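Local atomic coordinates of 2,4-dihydroxyhept-2-ene-1,7-dioic acid aldolase (Kordia algicida OT-1, PDB entry 6BDE), a protein that binds a heme b group and probably serves as a heme nitric oxide/oxygen (H-NOX) gas sensor in signalling. Residues K90-M95 / K149-F154. The protein carries 1 engineered substitution. Numbering follows the deposited sequence.
Sequences KDPIEM and KTFEHF
Beside the heme pocket of this H-NOX domain, which Thr-150 lines, Pro-92 at the start of the capped helix 92-96 wedges between Phe-151 and Phe-154 at the C-terminal end of helix 140-153. Over one face of the Phe-151 ring sits Pro-92 CB, 3.9 Å from the ring centroid and 21° off its normal, a CH-pi contact. Ile-93 CD1 meets the edge of the same ring, 3.7 Å from Phe-151 CZ. Phe-154 leaves the helix; its chi1 of -68° sets CG anti to the carbonyl carbon, beside the backbone N, and the ring beyond it lies against residues 90-92. There Phe-154 CD1 lies 3.6 Å from Pro-92 CB, while Phe-154 CE2 comes within 3.5 Å of Lys-90 C. Asp-91 N lies over one face of this ring toward its rim, and His-153 ND1 over the centre of the opposite face. Asp-91 N-caps the short helix: its OD2 accepts from Glu-94 N at 3.0 Å through the anti lone pair. The extended chain of Met-95 brings SD to the edge of the Phe-154 ring, 4.2 Å from CE1, a Met-aromatic contact, and to 4.0 Å from Thr-150 CG2. An alanine in place of Phe-154 would probably open a gap beside Pro-92 and the 90-91 backbone and take the ring edge away from Met-95 SD. Thr-150 OG1 is satisfied by a hydrogen bond to Leu-146 O, and its side chain touches the heme. Helix 63-81 packs against Thr-150 through Phe-75, Ile-176 of strand 171-178 touches Ile-93 and Phe-151, and Leu-86 of helix 83-87 meets Met-95 and His-153.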
ATOM      1  N   LYS A  90      10.606 -16.922   0.370  1.00 46.28           N
ATOM      2  CA  LYS A  90       9.992 -18.028  -0.349  1.00 48.28           C
ATOM      3  C   LYS A  90       8.575 -18.315   0.122  1.00 51.56           C
ATOM      4  O   LYS A  90       7.918 -19.202  -0.435  1.00 51.52           O
ATOM      5  CB  LYS A  90      10.841 -19.301  -0.206  1.00 60.49           C
ATOM      6  CG  LYS A  90      12.019 -19.401  -1.170  1.00 69.74           C
ATOM      7  CD  LYS A  90      13.177 -18.510  -0.746  1.00 79.35           C
ATOM      8  CE  LYS A  90      14.201 -18.372  -1.859  1.00 90.01           C
ATOM      9  NZ  LYS A  90      15.114 -17.219  -1.627  1.00 93.36           N
ATOM     10  N   ASP A  91       8.084 -17.590   1.130  1.00 47.03           N
ATOM     11  CA  ASP A  91       6.779 -17.834   1.720  1.00 47.80           C
ATOM     12  C   ASP A  91       6.098 -16.491   1.961  1.00 45.88           C
ATOM     13  O   ASP A  91       6.745 -15.553   2.464  1.00 45.31           O
ATOM     14  CB  ASP A  91       6.909 -18.619   3.030  1.00 53.44           C
ATOM     15  CG  ASP A  91       5.573 -18.876   3.691  1.00 60.79           C
ATOM     16  OD1 ASP A  91       4.895 -19.853   3.306  1.00 55.25           O
ATOM     17  OD2 ASP A  91       5.202 -18.105   4.600  1.00 57.82           O
ATOM     18  N   PRO A  92       4.813 -16.357   1.621  1.00 40.17           N
ATOM     19  CA  PRO A  92       4.149 -15.056   1.795  1.00 42.54           C
ATOM     20  C   PRO A  92       3.941 -14.672   3.250  1.00 37.85           C
ATOM     21  O   PRO A  92       4.000 -13.480   3.574  1.00 37.68           O
ATOM     22  CB  PRO A  92       2.813 -15.243   1.063  1.00 37.69           C
ATOM     23  CG  PRO A  92       2.564 -16.713   1.116  1.00 36.66           C
ATOM     24  CD  PRO A  92       3.915 -17.367   1.032  1.00 44.77           C
ATOM     25  N   ILE A  93       3.694 -15.640   4.133  1.00 40.45           N
ATOM     26  CA  ILE A  93       3.501 -15.320   5.545  1.00 36.16           C
ATOM     27  C   ILE A  93       4.806 -14.836   6.166  1.00 37.91           C
ATOM     28  O   ILE A  93       4.821 -13.874   6.944  1.00 38.04           O
ATOM     29  CB  ILE A  93       2.930 -16.539   6.293  1.00 41.34           C
ATOM     30  CG1 ILE A  93       1.478 -16.786   5.881  1.00 44.85           C
ATOM     31  CG2 ILE A  93       3.032 -16.344   7.800  1.00 41.11           C
ATOM     32  CD1 ILE A  93       0.532 -15.680   6.287  1.00 39.74           C
ATOM     33  N   GLU A  94       5.923 -15.483   5.824  1.00 38.76           N
ATOM     34  CA  GLU A  94       7.214 -15.076   6.372  1.00 39.97           C
ATOM     35  C   GLU A  94       7.598 -13.678   5.902  1.00 41.70           C
ATOM     36  O   GLU A  94       8.171 -12.894   6.669  1.00 42.37           O
ATOM     37  CB  GLU A  94       8.291 -16.088   5.983  1.00 47.57           C
ATOM     38  CG  GLU A  94       9.543 -16.020   6.843  1.00 55.55           C
ATOM     39  CD  GLU A  94       9.298 -16.481   8.266  1.00 59.48           C
ATOM     40  OE1 GLU A  94       8.880 -17.643   8.453  1.00 68.56           O
ATOM     41  OE2 GLU A  94       9.523 -15.681   9.198  1.00 67.72           O
ATOM     42  N   MET A  95       7.291 -13.348   4.646  1.00 37.25           N
ATOM     43  CA  MET A  95       7.616 -12.022   4.131  1.00 40.51           C
ATOM     44  C   MET A  95       6.795 -10.941   4.825  1.00 36.07           C
ATOM     45  O   MET A  95       7.332  -9.890   5.198  1.00 36.41           O
ATOM     46  CB  MET A  95       7.396 -11.978   2.619  1.00 40.50           C
ATOM     47  CG  MET A  95       7.448 -10.580   2.024  1.00 39.48           C
ATOM     48  SD  MET A  95       7.506 -10.576   0.221  1.00 42.32           S
ATOM     49  CE  MET A  95       7.208  -8.843  -0.117  1.00 47.22           C
ATOM     50  N   LYS A 149      -1.090  -9.061  -3.402  1.00 31.34           N
ATOM     51  CA  LYS A 149      -0.127  -9.414  -4.435  1.00 34.87           C
ATOM     52  C   LYS A 149       1.072 -10.173  -3.888  1.00 36.50           C
ATOM     53  O   LYS A 149       1.755 -10.860  -4.657  1.00 36.75           O
ATOM     54  CB  LYS A 149       0.341  -8.155  -5.166  1.00 35.34           C
ATOM     55  CG  LYS A 149      -0.722  -7.542  -6.062  1.00 33.89           C
ATOM     56  CD  LYS A 149      -1.120  -8.506  -7.167  1.00 36.37           C
ATOM     57  CE  LYS A 149      -2.237  -7.937  -8.024  1.00 34.97           C
ATOM     58  NZ  LYS A 149      -2.559  -8.827  -9.174  1.00 38.87           N
ATOM     59  N   THR A 150       1.346 -10.065  -2.586  1.00 35.28           N
ATOM     60  CA  THR A 150       2.382 -10.895  -1.979  1.00 36.30           C
ATOM     61  C   THR A 150       2.003 -12.368  -2.058  1.00 38.60           C
ATOM     62  O   THR A 150       2.827 -13.218  -2.416  1.00 39.65           O
ATOM     63  CB  THR A 150       2.608 -10.475  -0.525  1.00 31.73           C
ATOM     64  OG1 THR A 150       3.094  -9.128  -0.484  1.00 32.57           O
ATOM     65  CG2 THR A 150       3.619 -11.397   0.149  1.00 39.34           C
ATOM     66  N   PHE A 151       0.747 -12.686  -1.738  1.00 36.03           N
ATOM     67  CA  PHE A 151       0.283 -14.064  -1.849  1.00 35.52           C
ATOM     68  C   PHE A 151       0.213 -14.506  -3.305  1.00 36.14           C
ATOM     69  O   PHE A 151       0.544 -15.653  -3.626  1.00 40.02           O
ATOM     70  CB  PHE A 151      -1.077 -14.213  -1.170  1.00 36.67           C
ATOM     71  CG  PHE A 151      -0.993 -14.311   0.324  1.00 36.55           C
ATOM     72  CD1 PHE A 151      -0.795 -15.535   0.938  1.00 39.52           C
ATOM     73  CD2 PHE A 151      -1.096 -13.178   1.114  1.00 33.41           C
ATOM     74  CE1 PHE A 151      -0.706 -15.631   2.311  1.00 47.02           C
ATOM     75  CE2 PHE A 151      -1.008 -13.268   2.489  1.00 37.51           C
ATOM     76  CZ  PHE A 151      -0.812 -14.497   3.088  1.00 38.87           C
ATOM     77  N   GLU A 152      -0.208 -13.607  -4.199  1.00 35.73           N
ATOM     78  CA  GLU A 152      -0.257 -13.940  -5.618  1.00 38.45           C
ATOM     79  C   GLU A 152       1.138 -14.196  -6.173  1.00 37.71           C
ATOM     80  O   GLU A 152       1.321 -15.053  -7.047  1.00 42.09           O
ATOM     81  CB  GLU A 152      -0.946 -12.820  -6.398  1.00 36.66           C
ATOM     82  CG  GLU A 152      -1.032 -13.078  -7.896  1.00 42.70           C
ATOM     83  CD  GLU A 152      -2.128 -12.278  -8.569  1.00 52.50           C
ATOM     84  OE1 GLU A 152      -2.185 -12.282  -9.817  1.00 52.15           O
ATOM     85  OE2 GLU A 152      -2.929 -11.642  -7.852  1.00 48.41           O
ATOM     86  N   HIS A 153       2.136 -13.459  -5.677  1.00 42.39           N
ATOM     87  CA  HIS A 153       3.506 -13.648  -6.146  1.00 41.90           C
ATOM     88  C   HIS A 153       4.005 -15.057  -5.841  1.00 44.75           C
ATOM     89  O   HIS A 153       4.747 -15.646  -6.636  1.00 48.58           O
ATOM     90  CB  HIS A 153       4.426 -12.604  -5.514  1.00 47.45           C
ATOM     91  CG  HIS A 153       5.866 -12.764  -5.889  1.00 50.47           C
ATOM     92  ND1 HIS A 153       6.826 -13.184  -4.994  1.00 56.09           N
ATOM     93  CD2 HIS A 153       6.509 -12.561  -7.063  1.00 54.53           C
ATOM     94  CE1 HIS A 153       7.998 -13.236  -5.601  1.00 54.74           C
ATOM     95  NE2 HIS A 153       7.834 -12.861  -6.857  1.00 60.26           N
ATOM     96  N   PHE A 154       3.606 -15.613  -4.698  1.00 44.17           N
ATOM     97  CA  PHE A 154       3.995 -16.960  -4.305  1.00 44.40           C
ATOM     98  C   PHE A 154       2.969 -18.011  -4.717  1.00 52.46           C
ATOM     99  O   PHE A 154       2.940 -19.099  -4.129  1.00 52.53           O
ATOM    100  CB  PHE A 154       4.236 -17.017  -2.795  1.00 49.12           C
ATOM    101  CG  PHE A 154       5.436 -16.233  -2.345  1.00 46.43           C
ATOM    102  CD1 PHE A 154       5.288 -15.084  -1.586  1.00 40.97           C
ATOM    103  CD2 PHE A 154       6.714 -16.641  -2.687  1.00 51.92           C
ATOM    104  CE1 PHE A 154       6.391 -14.359  -1.173  1.00 46.44           C
ATOM    105  CE2 PHE A 154       7.821 -15.922  -2.278  1.00 51.78           C
ATOM    106  CZ  PHE A 154       7.659 -14.780  -1.520  1.00 48.49           C
TER